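Local structure of nitrite transporter NirC (Salmonella enterica subsp. enterica serovar Typhimurium, 4FC4) at residues 40-43 and 44-48; 116-119 and 120-124; 134-137 and 138-141; 204-207 and 208-212; 223-226 and 227-231. The protein forms a pentameric channel of the formate/nitrite transporter family that carries nitrite into and out of the cell across the cytoplasmic membrane. All coordinates share one frame; numbering follows the deposited sequence.

Interaction 1 of 5, residues 40-43 and 44-48; sequences LGII and LIFTL
Leu44 opens the turn by donating its backbone N to Leu40 O, and its CB rests 3.4 Å from Gly41 O. Ile45 follows with an N-H bond to Gly41 O. Its CG1 sits in the crowded position between its own backbone N and carbonyl carbon (chi1 63°), which lays that branch over the carbonyl oxygens of Gly41 and Ile42, while the side chain goes on to pack against Thr64 and Phe65. Phe46 gives its N-H almost straight to Ile42 O (3.0 Å, 167°), and the same oxygen lies near the plane of the ring at its edge, 3.2 Å from Phe46 CD1. Ile42 and Phe46 run side by side in the same direction, Ile42 CG2 reaching Phe46 CD1 at 3.8 Å. Thr47 holds Ile43 O twice: its N bonds at 2.9 Å nearly along the C=O axis, and Thr47 OG1 donates to Ile43 O at 2.6 Å from above the carbonyl plane. OG1 can reach back because it lies beside its own backbone N (chi1 -54°), a placement that satisfies a buried hydroxyl within the helix. Leu44, Thr47 and Leu48 pack on Ala192 of a second subunit, whereas Ile42 and Phe46 face helix 198-209 of their own chain. Such threonine hydroxyls, bonded to the carbonyl four residues back, are a familiar feature of transmembrane helices, here helix 24-51 of the FNT fold.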
loop_
_atom_site.group_PDB
_atom_site.type_symbol
_atom_site.label_atom_id
_atom_site.label_comp_id
_atom_site.label_asym_id
_atom_site.label_seq_id
_atom_site.Cartn_x
_atom_site.Cartn_y
_atom_site.Cartn_z
ATOM N N LEU B 40 21.526 -3.168 -6.916
ATOM C CA LEU B 40 21.151 -3.192 -5.535
ATOM C C LEU B 40 19.764 -3.859 -5.468
ATOM O O LEU B 40 19.469 -4.592 -4.515
ATOM C CB LEU B 40 21.141 -1.758 -4.932
ATOM C CG LEU B 40 22.517 -1.030 -4.697
ATOM C CD1 LEU B 40 22.313 0.451 -4.494
ATOM C CD2 LEU B 40 23.256 -1.600 -3.462
ATOM N N GLY B 41 18.927 -3.644 -6.486
ATOM C CA GLY B 41 17.708 -4.432 -6.649
ATOM C C GLY B 41 17.901 -5.948 -6.810
ATOM O O GLY B 41 17.182 -6.758 -6.197
ATOM N N ILE B 42 18.864 -6.350 -7.642
ATOM C CA ILE B 42 19.091 -7.752 -7.894
ATOM C C ILE B 42 19.621 -8.442 -6.611
ATOM O O ILE B 42 19.254 -9.579 -6.306
ATOM C CB ILE B 42 20.164 -7.977 -8.991
ATOM C CG1 ILE B 42 19.574 -7.813 -10.392
ATOM C CG2 ILE B 42 20.731 -9.402 -8.818
ATOM C CD1 ILE B 42 18.588 -8.920 -10.841
ATOM N N ILE B 43 20.507 -7.774 -5.871
ATOM C CA ILE B 43 21.032 -8.368 -4.658
ATOM C C ILE B 43 19.837 -8.601 -3.724
ATOM O O ILE B 43 19.718 -9.695 -3.143
ATOM C CB ILE B 43 22.126 -7.506 -3.980
ATOM C CG1 ILE B 43 23.361 -7.384 -4.906
ATOM C CG2 ILE B 43 22.504 -8.154 -2.640
ATOM C CD1 ILE B 43 24.354 -6.300 -4.558
ATOM N N LEU B 44 18.916 -7.624 -3.655
ATOM C CA LEU B 44 17.790 -7.712 -2.717
ATOM C C LEU B 44 16.977 -8.971 -3.028
ATOM O O LEU B 44 16.698 -9.802 -2.155
ATOM C CB LEU B 44 16.893 -6.467 -2.775
ATOM C CG LEU B 44 15.518 -6.621 -2.074
ATOM C CD1 LEU B 44 15.657 -7.121 -0.624
ATOM C CD2 LEU B 44 14.798 -5.269 -2.079
ATOM N N ILE B 45 16.630 -9.151 -4.292
ATOM C CA ILE B 45 15.609 -10.170 -4.577
ATOM C C ILE B 45 16.250 -11.549 -4.612
ATOM O O ILE B 45 15.629 -12.509 -4.260
ATOM C CB ILE B 45 14.828 -9.888 -5.871
ATOM C CG1 ILE B 45 15.783 -9.927 -7.086
ATOM C CG2 ILE B 45 14.068 -8.560 -5.775
ATOM C CD1 ILE B 45 15.042 -10.091 -8.410
ATOM N N PHE B 46 17.514 -11.644 -4.995
ATOM C CA PHE B 46 18.215 -12.927 -4.836
ATOM C C PHE B 46 18.493 -13.318 -3.384
ATOM O O PHE B 46 18.436 -14.473 -3.063
ATOM C CB PHE B 46 19.439 -12.980 -5.724
ATOM C CG PHE B 46 19.082 -13.289 -7.118
ATOM C CD1 PHE B 46 18.493 -12.289 -7.930
ATOM C CD2 PHE B 46 19.210 -14.608 -7.622
ATOM C CE1 PHE B 46 18.085 -12.573 -9.238
ATOM C CE2 PHE B 46 18.829 -14.890 -8.928
ATOM C CZ PHE B 46 18.279 -13.864 -9.738
ATOM N N THR B 47 18.747 -12.357 -2.502
ATOM C CA THR B 47 18.842 -12.652 -1.093
ATOM C C THR B 47 17.523 -13.221 -0.602
ATOM O O THR B 47 17.497 -14.201 0.141
ATOM C CB THR B 47 19.220 -11.359 -0.327
ATOM O OG1 THR B 47 20.423 -10.846 -0.958
ATOM C CG2 THR B 47 19.512 -11.624 1.171
ATOM N N LEU B 48 16.416 -12.628 -1.013
ATOM C CA LEU B 48 15.162 -13.073 -0.498
ATOM C C LEU B 48 14.799 -14.442 -1.076
ATOM O O LEU B 48 14.374 -15.345 -0.335
ATOM C CB LEU B 48 14.072 -12.022 -0.759
ATOM C CG LEU B 48 14.287 -10.655 -0.052
ATOM C CD1 LEU B 48 13.201 -9.667 -0.510
ATOM C CD2 LEU B 48 14.259 -10.804 1.461
#

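Interaction 2 of 5, residues 116-119 and 120-124; sequences SVFV and ALLYS
The Phe118 ring has Leu122 over one face, with CG 4.2 Å from the ring centroid and 17° off its normal, a CH-pi contact. Both methyls of Leu122 lie over that same face near CZ, Leu122 CD1 toward Phe118 CE2 at 3.7 Å and CD2 toward CE1 and CZ. Phe118 takes up this position with CG anti to its backbone N (chi1 171°), which sends the ring outward beside Leu122. Phe118 also meets Phe240 of a second subunit edge-to-face and packs on Trp162 of that subunit. The Tyr123 ring leads away from the preceding turn; only its CB stays close, 3.6 Å from Val119 O, and its hydroxyl bonds to the backbone N of Leu130. Along the backbone, Ala120, Leu121, Leu122 and Tyr123 donate in turn to the carbonyls of Ser116, Val117, Phe118 and Val119, the shortest of these bonds being Leu121 N to Val117 O at 2.9 Å. Ala120 CB fits against the carbonyls of Ser116 and Val117, and its small side chain meets Ala206 of helix 198-209. Ser116 OG is bonded to Asn112 O, one turn earlier. Apart from these backbone bonds, the side chains meet across the turn through dispersion and CH-pi forces alone, consistent with a place in the predicted membrane-spanning part of helix 98-125, and present an aromatic and aliphatic surface to the adjoining subunit.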
loop_
_atom_site.group_PDB
_atom_site.type_symbol
_atom_site.label_atom_id
_atom_site.label_comp_id
_atom_site.label_asym_id
_atom_site.label_seq_id
_atom_site.Cartn_x
_atom_site.Cartn_y
_atom_site.Cartn_z
ATOM N N SER B 116 27.264 -2.081 -12.825
ATOM C CA SER B 116 26.868 -3.422 -12.466
ATOM C C SER B 116 28.023 -4.232 -11.905
ATOM O O SER B 116 27.901 -4.783 -10.843
ATOM C CB SER B 116 26.262 -4.136 -13.663
ATOM O OG SER B 116 25.038 -3.571 -14.066
ATOM N N VAL B 117 29.145 -4.317 -12.630
ATOM C CA VAL B 117 30.295 -5.081 -12.159
ATOM C C VAL B 117 30.717 -4.477 -10.836
ATOM O O VAL B 117 31.117 -5.173 -9.884
ATOM C CB VAL B 117 31.466 -4.998 -13.156
ATOM C CG1 VAL B 117 32.769 -5.487 -12.529
ATOM C CG2 VAL B 117 31.141 -5.769 -14.428
ATOM N N PHE B 118 30.596 -3.153 -10.754
ATOM C CA PHE B 118 31.081 -2.449 -9.575
ATOM C C PHE B 118 30.249 -2.729 -8.326
ATOM O O PHE B 118 30.833 -2.992 -7.256
ATOM C CB PHE B 118 31.204 -0.962 -9.834
ATOM C CG PHE B 118 31.494 -0.122 -8.590
ATOM C CD1 PHE B 118 32.797 -0.050 -8.056
ATOM C CD2 PHE B 118 30.479 0.640 -8.003
ATOM C CE1 PHE B 118 33.054 0.759 -6.954
ATOM C CE2 PHE B 118 30.747 1.457 -6.912
ATOM C CZ PHE B 118 32.030 1.507 -6.383
ATOM N N VAL B 119 28.916 -2.681 -8.432
ATOM C CA VAL B 119 28.086 -2.980 -7.234
ATOM C C VAL B 119 28.306 -4.480 -6.846
ATOM O O VAL B 119 28.261 -4.853 -5.652
ATOM C CB VAL B 119 26.594 -2.630 -7.460
ATOM C CG1 VAL B 119 25.990 -3.609 -8.477
ATOM C CG2 VAL B 119 25.789 -2.642 -6.132
ATOM N N ALA B 120 28.600 -5.334 -7.836
ATOM C CA ALA B 120 28.841 -6.756 -7.524
ATOM C C ALA B 120 30.153 -6.940 -6.738
ATOM O O ALA B 120 30.225 -7.710 -5.737
ATOM C CB ALA B 120 28.798 -7.631 -8.792
ATOM N N LEU B 121 31.178 -6.203 -7.154
ATOM C CA LEU B 121 32.465 -6.212 -6.440
ATOM C C LEU B 121 32.318 -5.834 -4.949
ATOM O O LEU B 121 32.906 -6.496 -4.075
ATOM C CB LEU B 121 33.437 -5.259 -7.102
ATOM C CG LEU B 121 34.317 -5.718 -8.251
ATOM C CD1 LEU B 121 35.343 -4.594 -8.515
ATOM C CD2 LEU B 121 35.043 -7.036 -7.913
ATOM N N LEU B 122 31.607 -4.741 -4.682
ATOM C CA LEU B 122 31.457 -4.261 -3.360
ATOM C C LEU B 122 30.746 -5.326 -2.522
ATOM O O LEU B 122 31.123 -5.558 -1.379
ATOM C CB LEU B 122 30.640 -2.952 -3.330
ATOM C CG LEU B 122 31.144 -1.660 -4.018
ATOM C CD1 LEU B 122 30.036 -0.592 -3.915
ATOM C CD2 LEU B 122 32.460 -1.112 -3.453
ATOM N N TYR B 123 29.721 -5.969 -3.088
ATOM C CA TYR B 123 28.931 -6.957 -2.335
ATOM C C TYR B 123 29.838 -8.156 -1.960
ATOM O O TYR B 123 29.765 -8.771 -0.870
ATOM C CB TYR B 123 27.695 -7.330 -3.165
ATOM C CG TYR B 123 26.902 -8.447 -2.561
ATOM C CD1 TYR B 123 26.029 -8.210 -1.511
ATOM C CD2 TYR B 123 27.034 -9.724 -3.046
ATOM C CE1 TYR B 123 25.334 -9.248 -0.919
ATOM C CE2 TYR B 123 26.337 -10.752 -2.494
ATOM C CZ TYR B 123 25.499 -10.499 -1.405
ATOM O OH TYR B 123 24.812 -11.539 -0.852
ATOM N N SER B 124 30.768 -8.430 -2.859
ATOM C CA SER B 124 31.731 -9.487 -2.681
ATOM C C SER B 124 32.761 -9.196 -1.572
ATOM O O SER B 124 33.005 -10.039 -0.669
ATOM C CB SER B 124 32.413 -9.729 -4.020
ATOM O OG SER B 124 33.556 -10.496 -3.831
#

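Interaction 3 of 5, residues 134-137 and 138-141; sequences DTSI and VHSV
Ser136 caps helix 137-147, its OG accepting from Val138 N at 3.1 Å with an N-H...O angle of 139°. The hydroxyl reaches the start of the helix because it stands anti to its own backbone N (chi1 167°), where it also touches Val138 CB at 3.4 Å. The carbonyl of the same residue serves the next two N-H groups: Ser140 N bonds to Ser136 O at 3.2 Å in the carbonyl plane, while the bond from His139 N is bent and weak. Ile137 O takes Val141 N at 2.8 Å, and the branched Val141 side chain closes over that oxygen, with CB and CG2 each 3.2 Å from Ile137 O. His139 turns back across the cap, ND1 3.9 Å from Ser136 CB, while the carbonyl O of Asp134 lies at the edge of the imidazole near its plane.

A second shell fixes the cap from outside. Ser136 OG also bonds to Leu130 O, which helps set the rotation of the hydroxyl. Ile137 N is held by the side chain of Asn50, and a weak hydrogen bond from His139 ND1 to Val133 O ties the ring to the loop before the helix. The carbonyl of Ser136 and the cap hydroxyl thus account for the three N-H groups of residues 138-140.

Ile137, Val138 and Val141 lean on Phe46 of helix 24-51; Val138 also reaches Leu204 and Leu207 of helix 198-209, so the cap sits where the loop after helix 98-125 meets both of these helices.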
loop_
_atom_site.group_PDB
_atom_site.type_symbol
_atom_site.label_atom_id
_atom_site.label_comp_id
_atom_site.label_asym_id
_atom_site.label_seq_id
_atom_site.Cartn_x
_atom_site.Cartn_y
_atom_site.Cartn_z
ATOM N N ASP B 134 27.942 -23.144 -3.566
ATOM C CA ASP B 134 27.614 -23.648 -4.928
ATOM C C ASP B 134 26.103 -23.808 -5.187
ATOM O O ASP B 134 25.598 -23.665 -6.319
ATOM C CB ASP B 134 28.364 -24.963 -5.254
ATOM C CG ASP B 134 27.907 -26.181 -4.389
ATOM O OD1 ASP B 134 27.207 -26.030 -3.362
ATOM O OD2 ASP B 134 28.268 -27.322 -4.741
ATOM N N THR B 135 25.376 -24.063 -4.119
ATOM C CA THR B 135 23.955 -24.241 -4.249
ATOM C C THR B 135 23.126 -22.950 -4.373
ATOM O O THR B 135 21.942 -23.037 -4.693
ATOM C CB THR B 135 23.388 -25.073 -3.107
ATOM O OG1 THR B 135 22.015 -25.286 -3.399
ATOM C CG2 THR B 135 23.487 -24.333 -1.789
ATOM N N SER B 136 23.733 -21.786 -4.102
ATOM C CA SER B 136 23.069 -20.511 -4.224
ATOM C C SER B 136 22.276 -20.323 -5.540
ATOM O O SER B 136 22.792 -20.612 -6.660
ATOM C CB SER B 136 24.087 -19.369 -4.092
ATOM O OG SER B 136 23.537 -18.086 -4.500
ATOM N N ILE B 137 21.078 -19.742 -5.408
ATOM C CA ILE B 137 20.260 -19.487 -6.589
ATOM C C ILE B 137 20.913 -18.517 -7.568
ATOM O O ILE B 137 20.572 -18.535 -8.751
ATOM C CB ILE B 137 18.768 -19.103 -6.288
ATOM C CG1 ILE B 137 18.628 -17.742 -5.597
ATOM C CG2 ILE B 137 18.116 -20.212 -5.454
ATOM C CD1 ILE B 137 17.195 -17.148 -5.704
ATOM N N VAL B 138 21.817 -17.675 -7.074
ATOM C CA VAL B 138 22.648 -16.822 -7.932
ATOM C C VAL B 138 23.361 -17.706 -8.945
ATOM O O VAL B 138 23.352 -17.402 -10.139
ATOM C CB VAL B 138 23.645 -15.915 -7.110
ATOM C CG1 VAL B 138 24.890 -15.481 -7.889
ATOM C CG2 VAL B 138 22.954 -14.664 -6.553
ATOM N N HIS B 139 23.937 -18.818 -8.503
ATOM C CA HIS B 139 24.632 -19.740 -9.463
ATOM C C HIS B 139 23.732 -20.548 -10.352
ATOM O O HIS B 139 24.011 -20.647 -11.558
ATOM C CB HIS B 139 25.659 -20.612 -8.775
ATOM C CG HIS B 139 26.637 -19.815 -7.990
ATOM N ND1 HIS B 139 26.915 -20.070 -6.700
ATOM C CD2 HIS B 139 27.332 -18.654 -8.325
ATOM C CE1 HIS B 139 27.786 -19.148 -6.245
ATOM N NE2 HIS B 139 28.045 -18.286 -7.242
ATOM N N SER B 140 22.634 -21.093 -9.818
ATOM C CA SER B 140 21.799 -21.919 -10.659
ATOM C C SER B 140 20.998 -21.046 -11.649
ATOM O O SER B 140 20.816 -21.406 -12.817
ATOM C CB SER B 140 20.947 -22.859 -9.840
ATOM O OG SER B 140 20.153 -22.132 -8.944
ATOM N N VAL B 141 20.570 -19.865 -11.227
ATOM C CA VAL B 141 19.819 -18.996 -12.161
ATOM C C VAL B 141 20.727 -18.390 -13.256
ATOM O O VAL B 141 20.342 -18.371 -14.418
ATOM C CB VAL B 141 18.952 -17.942 -11.410
ATOM C CG1 VAL B 141 18.198 -17.011 -12.365
ATOM C CG2 VAL B 141 17.974 -18.667 -10.544
#

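Interaction 4 of 5, residues 204-207 and 208-212; sequences LFAL and SWFGH
Phe210 folds back over the turn before it so that one face of its ring lies over the carbonyl of Ala206, with Phe210 CD2 3.2 Å from Ala206 O. The same oxygen accepts Phe210 N at 2.8 Å, so it is bonded by the amide and covered by the ring of one residue. With CG anti to its own carbonyl carbon (chi1 -58°), Phe210 brings the ring back beside the preceding turn, where CE2 meets Ala206 CB at 4.0 Å. This is the close-packed part. Here Leu204 O receives Ser208 N in a nearly straight bond (3.0 Å, 174°), and Phe205 O receives both Trp209 N, at 3.0 Å, and the hydroxyl of Tyr217. Ala206 and Leu207 fit against Ala120 of helix 98-125, and Leu207 also touches Tyr123.

The other side is looser. Across these two segments Trp209 adds little beyond its CB, 3.3 Å from Phe205 O, and like Phe210 it lies partly on the surface. At Gly211 the backbone is extended (psi -164°), although Gly211 N still bonds to Ser208 O at 3.0 Å, a three-residue step. The indole of Trp209 swings away to stack with the ring of His213, and the exposed His212 is hydrogen-bonded through its backbone to Leu131. All this is consistent with the C-terminal end of the second half of an interrupted membrane-spanning helix of the FNT fold, in which an aromatic ring is folded over the preceding carbonyl.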
loop_
_atom_site.group_PDB
_atom_site.type_symbol
_atom_site.label_atom_id
_atom_site.label_comp_id
_atom_site.label_asym_id
_atom_site.label_seq_id
_atom_site.Cartn_x
_atom_site.Cartn_y
_atom_site.Cartn_z
ATOM N N LEU B 204 23.747 -9.915 -12.080
ATOM C CA LEU B 204 23.622 -11.311 -11.693
ATOM C C LEU B 204 24.861 -12.046 -12.177
ATOM O O LEU B 204 25.464 -12.841 -11.422
ATOM C CB LEU B 204 22.378 -11.935 -12.291
ATOM C CG LEU B 204 22.264 -13.385 -11.860
ATOM C CD1 LEU B 204 22.026 -13.525 -10.351
ATOM C CD2 LEU B 204 21.161 -13.970 -12.712
ATOM N N PHE B 205 25.242 -11.777 -13.431
ATOM C CA PHE B 205 26.362 -12.473 -14.002
ATOM C C PHE B 205 27.641 -12.201 -13.259
ATOM O O PHE B 205 28.482 -13.099 -13.145
ATOM C CB PHE B 205 26.499 -12.225 -15.497
ATOM C CG PHE B 205 25.382 -12.841 -16.321
ATOM C CD1 PHE B 205 24.877 -14.078 -16.015
ATOM C CD2 PHE B 205 24.822 -12.162 -17.397
ATOM C CE1 PHE B 205 23.842 -14.632 -16.764
ATOM C CE2 PHE B 205 23.795 -12.716 -18.155
ATOM C CZ PHE B 205 23.301 -13.953 -17.835
ATOM N N ALA B 206 27.769 -10.994 -12.687
ATOM C CA ALA B 206 29.031 -10.592 -12.066
ATOM C C ALA B 206 29.095 -11.259 -10.671
ATOM O O ALA B 206 30.138 -11.837 -10.260
ATOM C CB ALA B 206 29.170 -9.064 -12.039
ATOM N N LEU B 207 27.965 -11.236 -9.984
ATOM C CA LEU B 207 27.802 -11.913 -8.706
ATOM C C LEU B 207 28.120 -13.414 -8.778
ATOM O O LEU B 207 28.861 -13.941 -7.954
ATOM C CB LEU B 207 26.353 -11.749 -8.246
ATOM C CG LEU B 207 25.927 -10.382 -7.727
ATOM C CD1 LEU B 207 24.447 -10.456 -7.417
ATOM C CD2 LEU B 207 26.762 -9.946 -6.507
ATOM N N SER B 208 27.555 -14.122 -9.751
ATOM C CA SER B 208 27.923 -15.504 -9.894
ATOM C C SER B 208 29.412 -15.636 -10.260
ATOM O O SER B 208 30.126 -16.529 -9.740
ATOM C CB SER B 208 27.026 -16.240 -10.886
ATOM O OG SER B 208 27.428 -17.597 -10.905
ATOM N N TRP B 209 29.901 -14.739 -11.117
ATOM C CA TRP B 209 31.313 -14.800 -11.548
ATOM C C TRP B 209 32.265 -14.671 -10.391
ATOM O O TRP B 209 33.267 -15.407 -10.320
ATOM C CB TRP B 209 31.628 -13.751 -12.621
ATOM C CG TRP B 209 32.997 -13.942 -13.229
ATOM C CD1 TRP B 209 34.109 -13.114 -13.093
ATOM C CD2 TRP B 209 33.458 -15.062 -14.080
ATOM N NE1 TRP B 209 35.195 -13.618 -13.780
ATOM C CE2 TRP B 209 34.883 -14.780 -14.396
ATOM C CE3 TRP B 209 32.862 -16.221 -14.599
ATOM C CZ2 TRP B 209 35.650 -15.632 -15.196
ATOM C CZ3 TRP B 209 33.648 -17.069 -15.409
ATOM C CH2 TRP B 209 35.010 -16.775 -15.696
ATOM N N PHE B 210 31.964 -13.743 -9.464
ATOM C CA PHE B 210 32.852 -13.513 -8.323
ATOM C C PHE B 210 32.626 -14.554 -7.224
ATOM O O PHE B 210 33.266 -14.516 -6.202
ATOM C CB PHE B 210 32.692 -12.098 -7.727
ATOM C CG PHE B 210 32.945 -10.964 -8.704
ATOM C CD1 PHE B 210 34.020 -11.010 -9.616
ATOM C CD2 PHE B 210 32.112 -9.824 -8.685
ATOM C CE1 PHE B 210 34.220 -9.973 -10.520
ATOM C CE2 PHE B 210 32.321 -8.774 -9.564
ATOM C CZ PHE B 210 33.379 -8.839 -10.486
ATOM N N GLY B 211 31.711 -15.482 -7.408
ATOM C CA GLY B 211 31.424 -16.425 -6.347
ATOM C C GLY B 211 31.868 -17.796 -6.769
ATOM O O GLY B 211 32.611 -17.931 -7.746
ATOM N N HIS B 212 31.373 -18.788 -6.046
ATOM C CA HIS B 212 31.738 -20.156 -6.217
ATOM C C HIS B 212 30.816 -20.725 -7.284
ATOM O O HIS B 212 29.916 -21.517 -6.991
ATOM C CB HIS B 212 31.571 -20.814 -4.845
ATOM C CG HIS B 212 32.072 -22.255 -4.744
ATOM N ND1 HIS B 212 33.224 -22.678 -5.301
ATOM C CD2 HIS B 212 31.524 -23.374 -4.073
ATOM C CE1 HIS B 212 33.393 -23.990 -5.023
ATOM N NE2 HIS B 212 32.347 -24.405 -4.275
#

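Interaction 5 of 5, residues 223-226 and 227-231; sequences GHNL and LWVTL
Thr230 grips Leu226 O with two donors, OG1 at 2.6 Å and the backbone N at 2.9 Å, which arrive from opposite faces of the carbonyl plane. A chi1 of -58° turns the hydroxyl back toward the preceding turn for this bond, and it is also hydrogen-bonded with Trp109 NE1. Val229 N meets Asn225 O at 2.8 Å, and Leu227 N meets Gly223 O at 2.9 Å; the bond from Trp228 N to His224 O is long and weak. Asn225 carries its amide across Val229, OD1 3.4 Å from Val229 CG2, while Asn225 ND2 donates to Glu196 OE1 and to Lys145 O, so the amide is fixed from outside the turn. His224 and Trp228 form an offset edge-to-face pair, the indole edge toward the imidazole face, with the His224 ring and the five-membered ring of Trp228 5.1 Å apart between centroids and their planes at 63°. His224 NE2 is bonded to Ala148 O, which helps hold that ring. Around this turn of helix 219-248, Asn225 and Leu226 pack on Phe205 of helix 198-209, while Trp228 and Val229 lie against Leu153 of helix 150-172.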
loop_
_atom_site.group_PDB
_atom_site.type_symbol
_atom_site.label_atom_id
_atom_site.label_comp_id
_atom_site.label_asym_id
_atom_site.label_seq_id
_atom_site.Cartn_x
_atom_site.Cartn_y
_atom_site.Cartn_z
ATOM N N GLY B 223 28.332 -13.689 -22.305
ATOM C CA GLY B 223 28.218 -12.888 -23.504
ATOM C C GLY B 223 27.073 -13.318 -24.395
ATOM O O GLY B 223 26.381 -12.486 -24.981
ATOM N N HIS B 224 26.885 -14.629 -24.498
ATOM C CA HIS B 224 25.732 -15.233 -25.187
ATOM C C HIS B 224 24.399 -14.686 -24.711
ATOM O O HIS B 224 23.606 -14.220 -25.522
ATOM C CB HIS B 224 25.758 -16.762 -25.068
ATOM C CG HIS B 224 24.552 -17.422 -25.685
ATOM N ND1 HIS B 224 24.413 -17.573 -27.012
ATOM C CD2 HIS B 224 23.414 -17.935 -25.127
ATOM C CE1 HIS B 224 23.249 -18.178 -27.285
ATOM N NE2 HIS B 224 22.634 -18.389 -26.145
ATOM N N ASN B 225 24.130 -14.748 -23.407
ATOM C CA ASN B 225 22.871 -14.142 -22.840
ATOM C C ASN B 225 22.750 -12.631 -23.083
ATOM O O ASN B 225 21.755 -12.190 -23.634
ATOM C CB ASN B 225 22.736 -14.414 -21.351
ATOM C CG ASN B 225 21.494 -13.743 -20.725
ATOM O OD1 ASN B 225 21.477 -12.527 -20.500
ATOM N ND2 ASN B 225 20.453 -14.549 -20.433
ATOM N N LEU B 226 23.772 -11.853 -22.694
ATOM C CA LEU B 226 23.791 -10.392 -22.897
ATOM C C LEU B 226 23.549 -9.998 -24.371
ATOM O O LEU B 226 22.770 -9.057 -24.628
ATOM C CB LEU B 226 25.060 -9.746 -22.293
ATOM C CG LEU B 226 25.231 -9.799 -20.755
ATOM C CD1 LEU B 226 26.413 -8.939 -20.293
ATOM C CD2 LEU B 226 23.952 -9.339 -20.031
ATOM N N LEU B 227 24.138 -10.734 -25.335
ATOM C CA LEU B 227 23.862 -10.439 -26.751
ATOM C C LEU B 227 22.383 -10.517 -27.111
ATOM O O LEU B 227 21.782 -9.508 -27.457
ATOM C CB LEU B 227 24.675 -11.302 -27.710
ATOM C CG LEU B 227 24.358 -11.088 -29.201
ATOM C CD1 LEU B 227 24.670 -9.647 -29.647
ATOM C CD2 LEU B 227 25.110 -12.107 -30.086
ATOM N N TRP B 228 21.792 -11.704 -26.989
ATOM C CA TRP B 228 20.368 -11.894 -27.283
ATOM C C TRP B 228 19.383 -11.129 -26.385
ATOM O O TRP B 228 18.382 -10.590 -26.872
ATOM C CB TRP B 228 20.068 -13.391 -27.422
ATOM C CG TRP B 228 20.941 -13.954 -28.521
ATOM C CD1 TRP B 228 22.068 -14.758 -28.385
ATOM C CD2 TRP B 228 20.834 -13.690 -29.966
ATOM N NE1 TRP B 228 22.615 -15.039 -29.605
ATOM C CE2 TRP B 228 21.922 -14.438 -30.597
ATOM C CE3 TRP B 228 19.948 -12.966 -30.768
ATOM C CZ2 TRP B 228 22.117 -14.433 -31.985
ATOM C CZ3 TRP B 228 20.121 -12.976 -32.150
ATOM C CH2 TRP B 228 21.201 -13.673 -32.753
ATOM N N VAL B 229 19.686 -11.005 -25.101
ATOM C CA VAL B 229 18.819 -10.224 -24.191
ATOM C C VAL B 229 18.853 -8.739 -24.538
ATOM O O VAL B 229 17.820 -8.102 -24.611
ATOM C CB VAL B 229 19.123 -10.538 -22.727
ATOM C CG1 VAL B 229 18.266 -9.700 -21.765
ATOM C CG2 VAL B 229 18.851 -12.027 -22.542
ATOM N N THR B 230 20.034 -8.223 -24.836
ATOM C CA THR B 230 20.124 -6.844 -25.285
ATOM C C THR B 230 19.371 -6.561 -26.586
ATOM O O THR B 230 18.562 -5.599 -26.625
ATOM C CB THR B 230 21.581 -6.416 -25.425
ATOM O OG1 THR B 230 22.207 -6.594 -24.152
ATOM C CG2 THR B 230 21.710 -4.934 -25.935
ATOM N N LEU B 231 19.650 -7.361 -27.639
ATOM C CA LEU B 231 18.940 -7.203 -28.913
ATOM C C LEU B 231 17.420 -7.272 -28.662
ATOM O O LEU B 231 16.660 -6.491 -29.235
ATOM C CB LEU B 231 19.387 -8.208 -29.987
ATOM C CG LEU B 231 20.873 -8.235 -30.439
ATOM C CD1 LEU B 231 21.162 -9.464 -31.283
ATOM C CD2 LEU B 231 21.368 -6.984 -31.165
#

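The five contacts follow one another along the chain: interactions 1, 2 and 5 within helices 24-51, 98-125 and 219-248, interaction 3 at the start of helix 137-147 and interaction 4 at the end of helix 198-209. Interactions 1 to 4 form one cluster: interaction 4 has its centre 9 Å from those of interactions 2 and 3 and 13 Å from that of interaction 1. Phe46 joins interactions 1, 3 and 4, with Phe46 CD2 3.8 Å from Ile137 CD1, and Leu207 connects interaction 4 to interactions 1 and 2. Interaction 5 stands apart, about 20 Å from interactions 2 and 3 between centres, and meets the cluster through Phe205. Interactions 1 and 2 also touch a second subunit, so this packing extends into the pentamer.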